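Local coordinates for CDP-glucose 4,6-dehydratase (Salmonella enterica subsp. enterica serovar Typhi, PDB 1WVG), which catalyses the NAD-dependent dehydration of CDP-D-glucose to CDP-4-dehydro-6-deoxy-D-glucose, an early step toward CDP-3,6-dideoxy-D-mannose for the lipopolysaccharide O-antigen, at residues Thr45-Phe50 and Gly200-Asp205; Gly16-Lys21 and Gly38-Ala43; Asp133-Asn138 and Ser190-Asn195. All coordinates share one frame; numbering follows the deposited sequence.

How the interactions relate
Interaction 2 lies at the start of the Rossmann-type domain, joining strand 11-15, helix 20-31 and strand 35-40 around the adenosine ribose and pyrophosphate of the bound ADP-ribose. The chain then enters the first side of interaction 1, about 11 Å away between centres; the two touch where Phe20 packs on Gly200 and Asp201, Ala43 on Ser48 and Thr18 on Phe50. Interaction 3 is nested in the 149-residue excursion between the segments of interaction 1. Its centre is about 22 Å from that of interaction 1 and about 20 Å from that of interaction 2, across the chain's centre. Its strand 187-197 shares a parallel sheet with strand 35-40. Interactions 1 and 3 both reach CDP-xylose, consistent with the three lining the cofactor and sugar-nucleotide sites.

Interaction 1 of 3, residues Thr45-Phe50 and Gly200-Asp205; sequences TVPSLF and GDWAKD. With CXY (cytidine-5'-diphospho-beta-D-xylose), chain D.
Pro47, which follows a cis peptide bond, sets CG over one face of the Trp202 indole, the two side chains crossing at about a right angle. Pro47 CG stands 3.6 Å from the centroid of the five-membered ring and 19° off its normal, which meets the geometry of a CH-pi contact. Pro47 CG is nearest to Trp202 CE2, at 3.4 Å, and sits off the centre of the indole. Trp332 and Trp336 of helix 322-337 extend this aromatic packing, Trp336 meeting Trp202 edge-to-face.

A short hydrogen bond from Thr45 OG1 spans the cis-proline turn. OG1 sits between the backbone N and the carbonyl carbon (chi1 67°), from where it donates to Pro47 O at 2.5 Å. The same OG1 accepts from a water 3.0 Å away, and that water in turn accepts from Trp202 N at 2.8 Å. A second water bridges Leu49 N and Gly200 O, lying at the edge of the indole and in its plane. Meanwhile Leu49 CB packs on Gly200 O at 3.6 Å.

Within 200-205, Asp201 OD2 accepts from Ala203 N in an Asx turn, while OD1 makes a salt bridge with Arg206, which also binds the ADP-ribose. The two segments thus meet through apolar ring packing and bridging waters rather than direct polar bonds, and the 200-205 loop continues past ADP-ribose, near Ala203, to CDP-xylose, near Asp205.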
loop_
_atom_site.group_PDB
_atom_site.type_symbol
_atom_site.label_atom_id
_atom_site.label_comp_id
_atom_site.label_asym_id
_atom_site.label_seq_id
_atom_site.Cartn_x
_atom_site.Cartn_y
_atom_site.Cartn_z
ATOM N N THR A 45 9.781 -7.439 39.393
ATOM C CA THR A 45 11.072 -7.035 39.885
ATOM C C THR A 45 11.044 -6.647 41.343
ATOM O O THR A 45 9.995 -6.608 41.975
ATOM C CB THR A 45 11.476 -5.757 39.126
ATOM O OG1 THR A 45 10.571 -4.773 39.550
ATOM C CG2 THR A 45 11.324 -5.921 37.617
ATOM N N VAL A 46 12.254 -6.337 41.818
ATOM C CA VAL A 46 12.571 -5.839 43.151
ATOM C C VAL A 46 13.690 -4.843 43.022
ATOM O O VAL A 46 14.767 -5.115 42.488
ATOM C CB VAL A 46 12.774 -6.757 44.346
ATOM C CG1 VAL A 46 12.594 -5.878 45.578
ATOM C CG2 VAL A 46 11.759 -7.894 44.399
ATOM N N PRO A 47 13.359 -3.658 43.442
ATOM C CA PRO A 47 12.041 -3.341 43.998
ATOM C C PRO A 47 10.903 -3.371 42.949
ATOM O O PRO A 47 11.121 -3.632 41.760
ATOM C CB PRO A 47 12.148 -1.883 44.479
ATOM C CG PRO A 47 13.508 -1.352 44.015
ATOM C CD PRO A 47 14.313 -2.522 43.467
ATOM N N SER A 48 9.694 -3.088 43.412
ATOM C CA SER A 48 8.528 -3.073 42.568
ATOM C C SER A 48 7.543 -2.101 43.165
ATOM O O SER A 48 7.355 -1.984 44.367
ATOM C CB SER A 48 7.872 -4.431 42.426
ATOM O OG SER A 48 6.842 -4.478 43.394
ATOM N N LEU A 49 6.901 -1.367 42.288
ATOM C CA LEU A 49 5.919 -0.383 42.688
ATOM C C LEU A 49 4.757 -1.060 43.421
ATOM O O LEU A 49 4.173 -0.555 44.385
ATOM C CB LEU A 49 5.458 0.418 41.419
ATOM C CG LEU A 49 4.396 1.492 41.664
ATOM C CD1 LEU A 49 4.977 2.684 42.427
ATOM C CD2 LEU A 49 3.849 1.948 40.313
ATOM N N PHE A 50 4.424 -2.235 42.921
ATOM C CA PHE A 50 3.351 -2.959 43.530
ATOM C C PHE A 50 3.618 -3.083 45.024
ATOM O O PHE A 50 2.817 -2.713 45.898
ATOM C CB PHE A 50 3.255 -4.373 42.920
ATOM C CG PHE A 50 1.977 -5.078 43.355
ATOM C CD1 PHE A 50 0.726 -4.725 42.826
ATOM C CD2 PHE A 50 2.028 -6.092 44.318
ATOM C CE1 PHE A 50 -0.452 -5.360 43.231
ATOM C CE2 PHE A 50 0.859 -6.725 44.750
ATOM C CZ PHE A 50 -0.379 -6.361 44.205
ATOM N N GLY A 200 8.902 4.491 39.408
ATOM C CA GLY A 200 8.407 3.152 39.737
ATOM C C GLY A 200 8.656 1.990 38.780
ATOM O O GLY A 200 8.011 0.939 38.963
ATOM N N ASP A 201 9.562 2.139 37.788
ATOM C CA ASP A 201 9.852 1.059 36.835
ATOM C C ASP A 201 11.242 0.502 36.993
ATOM O O ASP A 201 12.249 1.223 36.800
ATOM C CB ASP A 201 9.667 1.444 35.356
ATOM C CG ASP A 201 9.762 0.287 34.372
ATOM O OD1 ASP A 201 9.964 0.472 33.173
ATOM O OD2 ASP A 201 9.580 -0.922 34.887
ATOM N N TRP A 202 11.271 -0.800 37.310
ATOM C CA TRP A 202 12.547 -1.460 37.523
ATOM C C TRP A 202 12.911 -2.419 36.438
ATOM O O TRP A 202 13.966 -3.038 36.564
ATOM C CB TRP A 202 12.775 -2.055 38.952
ATOM C CG TRP A 202 13.065 -0.957 39.935
ATOM C CD1 TRP A 202 14.294 -0.446 40.245
ATOM C CD2 TRP A 202 12.108 -0.176 40.680
ATOM N NE1 TRP A 202 14.172 0.588 41.155
ATOM C CE2 TRP A 202 12.843 0.778 41.443
ATOM C CE3 TRP A 202 10.711 -0.212 40.807
ATOM C CZ2 TRP A 202 12.210 1.684 42.302
ATOM C CZ3 TRP A 202 10.097 0.675 41.679
ATOM C CH2 TRP A 202 10.826 1.627 42.406
ATOM N N ALA A 203 12.046 -2.541 35.403
ATOM C CA ALA A 203 12.282 -3.447 34.280
ATOM C C ALA A 203 13.746 -3.468 33.858
ATOM O O ALA A 203 14.414 -2.432 33.918
ATOM C CB ALA A 203 11.440 -3.086 33.053
ATOM N N LYS A 204 14.234 -4.642 33.415
ATOM C CA LYS A 204 15.623 -4.786 32.986
ATOM C C LYS A 204 15.848 -4.253 31.567
ATOM O O LYS A 204 14.979 -4.421 30.705
ATOM C CB LYS A 204 16.253 -6.179 33.206
ATOM C CG LYS A 204 16.224 -6.695 34.647
ATOM C CD LYS A 204 17.192 -5.995 35.602
ATOM C CE LYS A 204 16.742 -6.021 37.064
ATOM N NZ LYS A 204 15.356 -6.499 37.267
ATOM N N ASP A 205 17.014 -3.607 31.368
ATOM C CA ASP A 205 17.451 -3.026 30.112
ATOM C C ASP A 205 16.682 -1.808 29.614
ATOM O O ASP A 205 17.025 -1.244 28.562
ATOM C CB ASP A 205 17.577 -4.094 29.023
ATOM C CG ASP A 205 18.785 -4.954 29.235
ATOM O OD1 ASP A 205 19.827 -4.548 29.742
ATOM O OD2 ASP A 205 18.580 -6.183 28.828
HETATM O O1B CXY D . 11.651 0.272 23.182
HETATM P PB CXY D . 11.877 -0.826 24.202
HETATM O O2B CXY D . 12.802 -1.919 23.736
HETATM O "O1'" CXY D . 10.429 -1.469 24.640
HETATM O O3A CXY D . 12.408 0.074 25.341
HETATM P PA CXY D . 13.902 0.224 26.014
HETATM O O1A CXY D . 13.723 1.204 27.119
HETATM O O2A CXY D . 14.427 -1.090 26.442
HETATM O O5D CXY D . 14.752 0.767 24.781
HETATM C C5D CXY D . 14.582 2.139 24.401
HETATM C C4D CXY D . 15.725 2.530 23.496
HETATM O O4D CXY D . 16.829 2.946 24.337
HETATM C C3D CXY D . 16.256 1.477 22.524
HETATM O O3D CXY D . 16.730 1.987 21.226
HETATM C C2D CXY D . 17.404 0.933 23.394
HETATM O O2D CXY D . 18.358 0.292 22.543
HETATM C C1D CXY D . 17.960 2.224 23.951
HETATM N N1 CXY D . 18.807 2.041 25.133
HETATM C C6 CXY D . 18.285 1.476 26.286
HETATM C C5 CXY D . 18.993 1.310 27.375
HETATM C C4 CXY D . 20.363 1.686 27.430
HETATM N N3 CXY D . 20.836 2.266 26.241
HETATM C C2 CXY D . 20.122 2.460 25.070
HETATM N N4 CXY D . 21.112 1.540 28.389
HETATM O O2 CXY D . 20.612 2.957 24.050
HETATM C "C1'" CXY D . 9.786 -0.757 25.683
HETATM C "C2'" CXY D . 9.147 -1.798 26.568
HETATM C "C3'" CXY D . 8.147 -2.544 25.705
HETATM C "C4'" CXY D . 7.100 -1.578 25.152
HETATM C "C5'" CXY D . 7.788 -0.459 24.382
HETATM O "O2'" CXY D . 10.115 -2.745 27.068
HETATM O "O3'" CXY D . 7.444 -3.506 26.513
HETATM O "O4'" CXY D . 6.177 -2.279 24.321
HETATM O "O5'" CXY D . 8.778 0.181 25.193
HETATM O O HOH W 1 9.216 -2.636 37.889
HETATM O O HOH W 2 14.667 -7.486 39.984
HETATM O O HOH W 3 7.468 -1.842 39.149
#

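Interaction 2 of 3, residues Gly16-Lys21 and Gly38-Ala43; sequences GHTGFK and GYALDA. With APR (adenosine-5-diphosphoribose), chain C.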
loop_
_atom_site.group_PDB
_atom_site.type_symbol
_atom_site.label_atom_id
_atom_site.label_comp_id
_atom_site.label_asym_id
_atom_site.label_seq_id
_atom_site.Cartn_x
_atom_site.Cartn_y
_atom_site.Cartn_z
ATOM N N GLY A 16 -1.817 -9.011 34.765
ATOM C CA GLY A 16 -0.551 -8.278 34.830
ATOM C C GLY A 16 -0.596 -7.010 35.693
ATOM O O GLY A 16 0.064 -5.981 35.408
ATOM N N HIS A 17 -1.335 -7.075 36.808
ATOM C CA HIS A 17 -1.486 -5.922 37.726
ATOM C C HIS A 17 -0.257 -5.695 38.591
ATOM O O HIS A 17 -0.068 -4.621 39.181
ATOM C CB HIS A 17 -2.739 -6.098 38.625
ATOM C CG HIS A 17 -2.556 -7.283 39.510
ATOM N ND1 HIS A 17 -2.382 -8.563 38.989
ATOM C CD2 HIS A 17 -2.457 -7.366 40.877
ATOM C CE1 HIS A 17 -2.208 -9.385 40.020
ATOM N NE2 HIS A 17 -2.251 -8.699 41.171
ATOM N N THR A 18 0.586 -6.731 38.650
ATOM C CA THR A 18 1.798 -6.650 39.472
ATOM C C THR A 18 2.956 -5.849 38.870
ATOM O O THR A 18 3.951 -5.549 39.547
ATOM C CB THR A 18 2.227 -8.061 39.925
ATOM O OG1 THR A 18 2.550 -8.825 38.774
ATOM C CG2 THR A 18 1.024 -8.719 40.620
ATOM N N GLY A 19 2.821 -5.509 37.596
ATOM C CA GLY A 19 3.841 -4.778 36.903
ATOM C C GLY A 19 3.768 -3.276 37.086
ATOM O O GLY A 19 2.998 -2.717 37.885
ATOM N N PHE A 20 4.634 -2.646 36.282
ATOM C CA PHE A 20 4.773 -1.198 36.263
ATOM C C PHE A 20 3.479 -0.529 35.819
ATOM O O PHE A 20 2.887 0.267 36.547
ATOM C CB PHE A 20 6.003 -0.819 35.410
ATOM C CG PHE A 20 6.190 0.655 35.153
ATOM C CD1 PHE A 20 6.367 1.556 36.201
ATOM C CD2 PHE A 20 6.229 1.129 33.842
ATOM C CE1 PHE A 20 6.569 2.916 35.971
ATOM C CE2 PHE A 20 6.413 2.487 33.583
ATOM C CZ PHE A 20 6.611 3.364 34.650
ATOM N N LYS A 21 3.034 -0.869 34.610
ATOM C CA LYS A 21 1.798 -0.299 34.086
ATOM C C LYS A 21 0.615 -0.693 34.963
ATOM O O LYS A 21 -0.246 0.144 35.269
ATOM C CB LYS A 21 1.502 -0.754 32.639
ATOM C CG LYS A 21 2.566 -0.430 31.592
ATOM C CD LYS A 21 2.087 0.392 30.387
ATOM C CE LYS A 21 1.246 -0.370 29.377
ATOM N NZ LYS A 21 1.675 -0.213 27.975
ATOM N N GLY A 38 -6.629 -8.503 40.393
ATOM C CA GLY A 38 -5.507 -8.651 39.497
ATOM C C GLY A 38 -5.165 -10.118 39.338
ATOM O O GLY A 38 -5.483 -10.943 40.187
ATOM N N TYR A 39 -4.492 -10.450 38.254
ATOM C CA TYR A 39 -4.081 -11.818 38.005
ATOM C C TYR A 39 -2.798 -11.705 37.239
ATOM O O TYR A 39 -2.791 -11.192 36.126
ATOM C CB TYR A 39 -5.151 -12.621 37.217
ATOM C CG TYR A 39 -4.809 -14.070 36.850
ATOM C CD1 TYR A 39 -5.564 -15.140 37.344
ATOM C CD2 TYR A 39 -3.790 -14.391 35.950
ATOM C CE1 TYR A 39 -5.290 -16.466 36.989
ATOM C CE2 TYR A 39 -3.525 -15.708 35.553
ATOM C CZ TYR A 39 -4.261 -16.763 36.096
ATOM O OH TYR A 39 -4.001 -18.073 35.726
ATOM N N ALA A 40 -1.718 -12.130 37.890
ATOM C CA ALA A 40 -0.386 -12.063 37.327
ATOM C C ALA A 40 0.566 -12.961 38.109
ATOM O O ALA A 40 0.194 -13.712 39.005
ATOM C CB ALA A 40 0.096 -10.619 37.480
ATOM N N LEU A 41 1.826 -12.877 37.775
ATOM C CA LEU A 41 2.808 -13.655 38.498
ATOM C C LEU A 41 3.312 -12.747 39.597
ATOM O O LEU A 41 2.829 -11.609 39.705
ATOM C CB LEU A 41 3.937 -14.138 37.570
ATOM C CG LEU A 41 3.386 -15.005 36.465
ATOM C CD1 LEU A 41 4.401 -15.110 35.356
ATOM C CD2 LEU A 41 3.034 -16.375 37.010
ATOM N N ASP A 42 4.244 -13.211 40.412
ATOM C CA ASP A 42 4.728 -12.307 41.439
ATOM C C ASP A 42 5.461 -11.135 40.776
ATOM O O ASP A 42 5.995 -11.300 39.661
ATOM C CB ASP A 42 5.549 -13.010 42.550
ATOM C CG ASP A 42 4.723 -13.479 43.730
ATOM O OD1 ASP A 42 4.379 -12.750 44.638
ATOM O OD2 ASP A 42 4.422 -14.755 43.696
ATOM N N ALA A 43 5.468 -9.967 41.450
ATOM C CA ALA A 43 6.122 -8.783 40.897
ATOM C C ALA A 43 7.351 -9.124 40.104
ATOM O O ALA A 43 8.237 -9.889 40.515
ATOM C CB ALA A 43 6.295 -7.555 41.785
HETATM N N1 APR C . 1.116 -14.953 33.663
HETATM C C2 APR C . 0.608 -13.885 34.324
HETATM N N3 APR C . 1.104 -12.690 34.440
HETATM C C4 APR C . 2.263 -12.561 33.761
HETATM C C5 APR C . 2.899 -13.514 33.029
HETATM C C6 APR C . 2.290 -14.804 32.992
HETATM N N6 APR C . 2.717 -15.880 32.308
HETATM N N7 APR C . 4.056 -13.000 32.457
HETATM C C8 APR C . 4.101 -11.744 32.874
HETATM N N9 APR C . 3.039 -11.431 33.664
HETATM C "C1'" APR C . 2.725 -10.178 34.330
HETATM C "C2'" APR C . 3.780 -9.822 35.340
HETATM O "O2'" APR C . 3.629 -10.630 36.517
HETATM C "C3'" APR C . 3.413 -8.353 35.561
HETATM O "O3'" APR C . 2.276 -8.089 36.397
HETATM O "O4'" APR C . 2.804 -9.144 33.402
HETATM C "C4'" APR C . 3.133 -7.936 34.092
HETATM C "C5'" APR C . 4.319 -7.393 33.352
HETATM O "O5'" APR C . 4.639 -6.107 33.938
HETATM P PA APR C . 6.065 -5.370 33.666
HETATM O O1A APR C . 7.196 -6.353 33.397
HETATM O O2A APR C . 6.218 -4.234 34.704
HETATM O O3A APR C . 5.786 -4.694 32.271
HETATM P PB APR C . 4.900 -3.361 31.981
HETATM O O1B APR C . 5.883 -2.285 31.586
HETATM O O2B APR C . 3.890 -3.091 33.082
HETATM O O5D APR C . 4.024 -3.894 30.762
HETATM C C5D APR C . 2.602 -3.990 30.948
HETATM O O4D APR C . 2.043 -3.164 28.677
HETATM O O1D APR C . 3.741 -2.404 27.257
HETATM C C1D APR C . 2.826 -3.495 27.565
HETATM O O2D APR C . 3.922 -5.585 26.906
HETATM C C2D APR C . 3.632 -4.694 28.001
HETATM O O3D APR C . 1.746 -6.152 28.015
HETATM C C3D APR C . 2.642 -5.447 28.871
HETATM C C4D APR C . 1.985 -4.299 29.602
#
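Gly16 N donates to Tyr39 O at 2.7 Å with an N-H...O angle of 149°, tying the turn after strand 11-15 to strand 35-40. Beside it, Thr18 OG1 is hydrogen-bonded to ADP-ribose O3' at 2.5 Å, either hydroxyl being a possible donor. Leu41 O lies 2.9 Å from the same Thr18 OG1, a bond left unsettled because one proton has two acceptors within reach. With chi1 at 63° the hydroxyl stands between the backbone N and the carbonyl carbon, turned to ribose and Leu41 alike. Leu41 N completes the grip by donating to O2' at 3.1 Å.

Farther along, Phe20 N points almost straight at O2A of the pyrophosphate (2.7 Å, 176°) and Lys21 N reaches O2B at 2.8 Å. Gly19, without a side chain, brings its backbone close against the ligand, with Gly19 N 2.9 Å from O3'.

Packing surrounds these bonds. Ala40 CB rests 3.3 Å from Thr18 OG1, and Leu41 CD1 lies against the adenine. Thr18 CG2 lies over one face of the His17 ring, whose NE2 is bonded to Ser61 OG.

This is the glycine-rich turn of a Rossmann beta-alpha-beta unit. Two backbone N-H groups from the first turn of helix 20-31 meet the phosphates, so the helix end probably helps to offset their negative charge, while Thr18 and the backbone of Leu41, just past strand 35-40, hold the ribose hydroxyls.

Interaction 3 of 3, residues Asp133-Asn138 and Ser190-Asn195; sequences DKCYDN and SVRAGN. With CXY (cytidine-5'-diphospho-beta-D-xylose), chain D.
Arg192 stretches from strand 187-197 alongside Cys135 to Tyr136, and its contacts change from apolar to polar along the way. CB leaves the strand toward the 133-138 loop. CG, anti to the carbonyl carbon (chi1 -44°), comes 4.2 Å from Cys135 SG, and CD stays by that sulfur at 3.9 Å while also approaching Tyr136 OH. From CG to NE the chain is extended, which carries the guanidinium out to the phenol. There NH1 donates to Tyr136 OH at 2.8 Å with an angle of 163°. The oxygen lies in the guanidinium plane, whereas the tyrosine ring is turned nearly perpendicular to it. NH1 also bonds Glu147 O, NH2 forms a salt bridge with Glu165, and Tyr136 OH is itself bonded to Asn261. Cys135 SG stands over the centre of the Tyr136 ring.

At the other end the contact faces the sugar nucleotide. Asn195 ND2 donates to CDP-xylose O1B at 2.8 Å, and Lys134 NZ reaches the same phosphate oxygen at 2.8 Å. Lys134 NZ is also in a salt bridge with Asp133 OD2, the hydrogen bond within it being weak. Asp133 OD1 and Asn195 OD1, both acceptors, lie 2.8 Å apart without a hydrogen bond, their planes 37° apart. A water accepts from Asp133 N, donates to Gly194 O at 2.9 Å, and lies 3.0 Å from xylose O4'.

One phosphate oxygen is therefore gripped by a loop lysine and a strand asparagine. Behind them, a buried arginine whose charge is probably balanced by Glu165 links the strand to the loop that presents Asp133 and Lys134 to the substrate site.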
loop_
_atom_site.group_PDB
_atom_site.type_symbol
_atom_site.label_atom_id
_atom_site.label_comp_id
_atom_site.label_asym_id
_atom_site.label_seq_id
_atom_site.Cartn_x
_atom_site.Cartn_y
_atom_site.Cartn_z
ATOM N N ASP A 133 3.537 -0.762 20.981
ATOM C CA ASP A 133 3.912 0.069 19.840
ATOM C C ASP A 133 4.764 -0.779 18.865
ATOM O O ASP A 133 4.918 -0.459 17.689
ATOM C CB ASP A 133 4.598 1.395 20.258
ATOM C CG ASP A 133 5.868 1.318 21.101
ATOM O OD1 ASP A 133 6.425 2.318 21.558
ATOM O OD2 ASP A 133 6.365 0.113 21.247
ATOM N N LYS A 134 5.293 -1.916 19.328
ATOM C CA LYS A 134 6.098 -2.788 18.492
ATOM C C LYS A 134 5.320 -3.754 17.627
ATOM O O LYS A 134 5.910 -4.570 16.927
ATOM C CB LYS A 134 7.091 -3.557 19.343
ATOM C CG LYS A 134 7.889 -2.545 20.128
ATOM C CD LYS A 134 9.328 -2.928 20.354
ATOM C CE LYS A 134 9.877 -2.255 21.609
ATOM N NZ LYS A 134 9.542 -0.823 21.678
ATOM N N CYS A 135 4.006 -3.690 17.664
ATOM C CA CYS A 135 3.205 -4.614 16.843
ATOM C C CYS A 135 3.321 -4.395 15.332
ATOM O O CYS A 135 3.126 -5.318 14.497
ATOM C CB CYS A 135 1.709 -4.637 17.269
ATOM S SG CYS A 135 0.834 -3.072 16.932
ATOM N N TYR A 136 3.610 -3.133 14.962
ATOM C CA TYR A 136 3.676 -2.784 13.547
ATOM C C TYR A 136 4.934 -3.257 12.862
ATOM O O TYR A 136 6.032 -3.183 13.396
ATOM C CB TYR A 136 3.611 -1.246 13.355
ATOM C CG TYR A 136 2.321 -0.575 13.827
ATOM C CD1 TYR A 136 2.303 0.195 14.996
ATOM C CD2 TYR A 136 1.132 -0.680 13.101
ATOM C CE1 TYR A 136 1.132 0.817 15.445
ATOM C CE2 TYR A 136 -0.046 -0.063 13.534
ATOM C CZ TYR A 136 -0.050 0.701 14.706
ATOM O OH TYR A 136 -1.208 1.301 15.149
ATOM N N ASP A 137 4.778 -3.679 11.628
ATOM C CA ASP A 137 5.949 -4.041 10.862
ATOM C C ASP A 137 6.797 -2.763 10.828
ATOM O O ASP A 137 6.278 -1.731 10.406
ATOM C CB ASP A 137 5.406 -4.358 9.446
ATOM C CG ASP A 137 6.520 -4.689 8.523
ATOM O OD1 ASP A 137 7.540 -5.199 8.914
ATOM O OD2 ASP A 137 6.320 -4.293 7.305
ATOM N N ASN A 138 8.049 -2.784 11.296
ATOM C CA ASN A 138 8.887 -1.574 11.327
ATOM C C ASN A 138 9.637 -1.263 10.021
ATOM O O ASN A 138 10.574 -1.953 9.648
ATOM C CB ASN A 138 9.791 -1.536 12.579
ATOM C CG ASN A 138 10.372 -0.147 12.880
ATOM O OD1 ASN A 138 10.682 0.624 11.961
ATOM N ND2 ASN A 138 10.470 0.226 14.164
ATOM N N SER A 190 -8.001 -2.936 21.092
ATOM C CA SER A 190 -6.554 -3.200 21.140
ATOM C C SER A 190 -5.930 -1.847 21.203
ATOM O O SER A 190 -6.228 -0.989 20.396
ATOM C CB SER A 190 -5.975 -3.978 19.985
ATOM O OG SER A 190 -6.375 -5.335 20.134
ATOM N N VAL A 191 -5.135 -1.635 22.240
ATOM C CA VAL A 191 -4.527 -0.363 22.486
ATOM C C VAL A 191 -3.026 -0.489 22.378
ATOM O O VAL A 191 -2.432 -1.415 22.927
ATOM C CB VAL A 191 -5.002 0.178 23.830
ATOM C CG1 VAL A 191 -6.496 0.447 23.704
ATOM C CG2 VAL A 191 -4.805 -0.945 24.819
ATOM N N ARG A 192 -2.449 0.434 21.621
ATOM C CA ARG A 192 -1.037 0.428 21.344
ATOM C C ARG A 192 -0.399 1.649 21.889
ATOM O O ARG A 192 -0.548 2.749 21.300
ATOM C CB ARG A 192 -0.780 0.349 19.831
ATOM C CG ARG A 192 -1.693 -0.679 19.205
ATOM C CD ARG A 192 -1.943 -0.458 17.731
ATOM N NE ARG A 192 -2.903 -1.467 17.331
ATOM C CZ ARG A 192 -3.515 -1.516 16.158
ATOM N NH1 ARG A 192 -3.241 -0.618 15.199
ATOM N NH2 ARG A 192 -4.419 -2.503 15.941
ATOM N N ALA A 193 0.334 1.468 22.993
ATOM C CA ALA A 193 0.968 2.650 23.580
ATOM C C ALA A 193 2.365 2.864 23.084
ATOM O O ALA A 193 2.878 2.036 22.335
ATOM C CB ALA A 193 0.973 2.569 25.081
ATOM N N GLY A 194 2.950 3.989 23.504
ATOM C CA GLY A 194 4.321 4.325 23.157
ATOM C C GLY A 194 5.283 3.653 24.166
ATOM O O GLY A 194 5.043 2.529 24.628
ATOM N N ASN A 195 6.392 4.337 24.478
ATOM C CA ASN A 195 7.376 3.870 25.439
ATOM C C ASN A 195 7.076 4.604 26.726
ATOM O O ASN A 195 7.324 5.798 26.770
ATOM C CB ASN A 195 8.804 4.194 24.995
ATOM C CG ASN A 195 9.332 3.085 24.110
ATOM O OD1 ASN A 195 8.665 2.689 23.147
ATOM N ND2 ASN A 195 10.538 2.590 24.388
HETATM O O1B CXY D . 11.651 0.272 23.182
HETATM P PB CXY D . 11.877 -0.826 24.202
HETATM O O2B CXY D . 12.802 -1.919 23.736
HETATM O "O1'" CXY D . 10.429 -1.469 24.640
HETATM O O3A CXY D . 12.408 0.074 25.341
HETATM P PA CXY D . 13.902 0.224 26.014
HETATM O O1A CXY D . 13.723 1.204 27.119
HETATM O O2A CXY D . 14.427 -1.090 26.442
HETATM O O5D CXY D . 14.752 0.767 24.781
HETATM C C5D CXY D . 14.582 2.139 24.401
HETATM C C4D CXY D . 15.725 2.530 23.496
HETATM O O4D CXY D . 16.829 2.946 24.337
HETATM C C3D CXY D . 16.256 1.477 22.524
HETATM O O3D CXY D . 16.730 1.987 21.226
HETATM C C2D CXY D . 17.404 0.933 23.394
HETATM O O2D CXY D . 18.358 0.292 22.543
HETATM C C1D CXY D . 17.960 2.224 23.951
HETATM N N1 CXY D . 18.807 2.041 25.133
HETATM C C6 CXY D . 18.285 1.476 26.286
HETATM C C5 CXY D . 18.993 1.310 27.375
HETATM C C4 CXY D . 20.363 1.686 27.430
HETATM N N3 CXY D . 20.836 2.266 26.241
HETATM C C2 CXY D . 20.122 2.460 25.070
HETATM N N4 CXY D . 21.112 1.540 28.389
HETATM O O2 CXY D . 20.612 2.957 24.050
HETATM C "C1'" CXY D . 9.786 -0.757 25.683
HETATM C "C2'" CXY D . 9.147 -1.798 26.568
HETATM C "C3'" CXY D . 8.147 -2.544 25.705
HETATM C "C4'" CXY D . 7.100 -1.578 25.152
HETATM C "C5'" CXY D . 7.788 -0.459 24.382
HETATM O "O2'" CXY D . 10.115 -2.745 27.068
HETATM O "O3'" CXY D . 7.444 -3.506 26.513
HETATM O "O4'" CXY D . 6.177 -2.279 24.321
HETATM O "O5'" CXY D . 8.778 0.181 25.193
HETATM O O HOH W 4 4.131 -0.141 23.934
#